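Local coordinates for protein putative sortase (Streptococcus pneumoniae, PDB 2W1K) that probably acts as a pilus-associated class C sortase, a cysteine transpeptidase that covalently joins pilin subunits during assembly of the pneumococcal pilus fibre, at residues Gly112-Pro117 and Leu172-Pro177. Sequence-based numbering, arbitrary orientation.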
loop_
_atom_site.group_PDB
_atom_site.type_symbol
_atom_site.label_atom_id
_atom_site.label_comp_id
_atom_site.label_asym_id
_atom_site.label_seq_id
_atom_site.Cartn_x
_atom_site.Cartn_y
_atom_site.Cartn_z
ATOM N N GLY A 112 -7.439 -2.343 -2.481
ATOM C CA GLY A 112 -7.714 -2.196 -3.893
ATOM C C GLY A 112 -8.905 -2.992 -4.322
ATOM O O GLY A 112 -9.223 -4.050 -3.693
ATOM N N HIS A 113 -9.543 -2.531 -5.419
ATOM C CA HIS A 113 -10.718 -3.249 -5.977
ATOM C C HIS A 113 -10.510 -4.632 -6.525
ATOM O O HIS A 113 -9.409 -4.986 -7.006
ATOM C CB HIS A 113 -11.378 -2.412 -7.039
ATOM C CG HIS A 113 -12.194 -1.312 -6.479
ATOM N ND1 HIS A 113 -13.094 -1.529 -5.444
ATOM C CD2 HIS A 113 -12.356 -0.028 -6.885
ATOM C CE1 HIS A 113 -13.761 -0.407 -5.226
ATOM N NE2 HIS A 113 -13.350 0.511 -6.108
ATOM N N ARG A 114 -11.575 -5.427 -6.419
ATOM C CA ARG A 114 -11.536 -6.844 -6.833
ATOM C C ARG A 114 -11.978 -7.012 -8.302
ATOM O O ARG A 114 -11.421 -7.841 -9.056
ATOM C CB ARG A 114 -12.480 -7.669 -5.980
ATOM C CG ARG A 114 -12.223 -9.160 -6.156
ATOM C CD ARG A 114 -10.841 -9.437 -5.598
ATOM N NE ARG A 114 -10.414 -10.840 -5.687
ATOM C CZ ARG A 114 -10.706 -11.842 -4.831
ATOM N NH1 ARG A 114 -11.563 -11.714 -3.773
ATOM N NH2 ARG A 114 -10.175 -13.032 -5.108
ATOM N N ALA A 115 -12.961 -6.226 -8.691
ATOM C CA ALA A 115 -13.599 -6.325 -10.006
ATOM C C ALA A 115 -14.156 -4.952 -10.470
ATOM O O ALA A 115 -15.286 -4.853 -10.901
ATOM C CB ALA A 115 -14.718 -7.328 -9.921
ATOM N N GLU A 116 -13.401 -3.903 -10.246
ATOM C CA GLU A 116 -13.568 -2.587 -10.838
ATOM C C GLU A 116 -13.706 -2.642 -12.375
ATOM O O GLU A 116 -12.917 -3.296 -13.021
ATOM C CB GLU A 116 -12.293 -1.740 -10.444
ATOM C CG GLU A 116 -12.063 -0.494 -11.250
ATOM C CD GLU A 116 -13.073 0.562 -10.848
ATOM O OE1 GLU A 116 -13.878 0.296 -9.891
ATOM O OE2 GLU A 116 -13.061 1.641 -11.476
ATOM N N PRO A 117 -14.700 -1.912 -12.946
ATOM C CA PRO A 117 -15.022 -2.094 -14.318
ATOM C C PRO A 117 -13.823 -1.934 -15.235
ATOM O O PRO A 117 -13.830 -2.486 -16.313
ATOM C CB PRO A 117 -16.094 -1.010 -14.587
ATOM C CG PRO A 117 -16.798 -0.947 -13.355
ATOM C CD PRO A 117 -15.666 -0.970 -12.328
ATOM N N LEU A 172 -2.545 -6.289 2.370
ATOM C CA LEU A 172 -3.385 -5.971 1.192
ATOM C C LEU A 172 -4.851 -6.354 1.504
ATOM O O LEU A 172 -5.127 -7.466 1.980
ATOM C CB LEU A 172 -2.894 -6.736 -0.023
ATOM C CG LEU A 172 -1.722 -6.103 -0.785
ATOM C CD1 LEU A 172 -0.803 -5.044 -0.170
ATOM C CD2 LEU A 172 -1.020 -6.908 -1.838
ATOM N N ILE A 173 -5.800 -5.448 1.218
ATOM C CA ILE A 173 -7.202 -5.788 1.480
ATOM C C ILE A 173 -8.034 -5.573 0.220
ATOM O O ILE A 173 -7.880 -4.571 -0.466
ATOM C CB ILE A 173 -7.821 -4.910 2.636
ATOM C CG1 ILE A 173 -9.261 -5.413 2.925
ATOM C CG2 ILE A 173 -7.728 -3.384 2.270
ATOM C CD1 ILE A 173 -9.873 -4.851 4.256
ATOM N N THR A 174 -8.950 -6.511 -0.038
ATOM C CA THR A 174 -9.862 -6.406 -1.167
ATOM C C THR A 174 -11.114 -7.121 -0.823
ATOM O O THR A 174 -11.173 -7.714 0.254
ATOM C CB THR A 174 -9.255 -6.982 -2.476
ATOM O OG1 THR A 174 -10.072 -6.611 -3.568
ATOM C CG2 THR A 174 -9.094 -8.540 -2.482
ATOM N N CYS A 175 -12.136 -7.046 -1.721
ATOM C CA CYS A 175 -13.437 -7.652 -1.426
ATOM C C CYS A 175 -13.485 -9.149 -1.788
ATOM O O CYS A 175 -12.819 -9.612 -2.712
ATOM C CB CYS A 175 -14.575 -6.828 -2.063
ATOM S SG CYS A 175 -14.756 -5.269 -1.183
ATOM N N ASP A 176 -14.247 -9.923 -1.044
ATOM C CA ASP A 176 -14.317 -11.350 -1.327
ATOM C C ASP A 176 -15.689 -11.865 -0.791
ATOM O O ASP A 176 -16.199 -11.388 0.221
ATOM C CB ASP A 176 -13.110 -12.007 -0.644
ATOM C CG ASP A 176 -12.999 -13.508 -0.884
ATOM O OD1 ASP A 176 -12.619 -13.936 -2.007
ATOM O OD2 ASP A 176 -13.299 -14.284 0.075
ATOM N N PRO A 177 -16.293 -12.879 -1.460
ATOM C CA PRO A 177 -15.867 -13.497 -2.704
ATOM C C PRO A 177 -16.633 -12.816 -3.865
ATOM O O PRO A 177 -17.500 -11.969 -3.621
ATOM C CB PRO A 177 -16.259 -14.943 -2.499
ATOM C CG PRO A 177 -17.571 -14.796 -1.748
ATOM C CD PRO A 177 -17.373 -13.628 -0.807
HETATM O O HOH W 1 -11.057 -15.706 -3.238
#
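Two acceptors on strand 168-176 grip NH1 of Arg114: Cys175 O at 2.7 Å and Asp176 OD1 at 3.0 Å. This is probably the active-site end of the sortase beta-barrel, where strand 168-176 carries, near its end, the TLXTC signature of sortases, with Cys175 as its cysteine, and the loop after strand 106-111 carries His113. In sortases the cysteine of this signature is the nucleophile and such a histidine belongs to the active site, consistent with Cys175 SG lying 5.9 Å from His113 ND1.

Both bonds lie practically in the guanidinium plane, and Asp176 OD1 accepts with its anti lone pair, the one turned away from OD2. The carboxylate and guanidinium planes differ by just 22°, so the salt bridge is nearly flat. Arg114 gets there with CG anti to its backbone N (chi1 -167°) and a bend at chi2, which carries CG and CD past Cys175 O. Beyond the two segments NE donates to Arg123 O and NH2 forms a salt bridge with Asp126, fixing the group's rotation from other sides.

Nearer the start of the loop, Gly112 N donates to Ile173 O at 3.0 Å, next to the parallel pairing of strands 106-111 and 168-176. The chain then parts from the strand, and Thr174 takes over: its OG1, anti to its own N, gives a 2.7 Å hydrogen bond to Gly112 O, with the hydroxyl tilted 17° out of the carbonyl plane. The threonine crosses the arginine at about a right angle, its CG2 resting 3.7 Å from Arg114 CD. The loop is thus tied by backbone and side chain just before and after His113. A water completes the far end, donating to Asp176 OD1 at 2.7 Å and weakly accepting from Arg114 NH2.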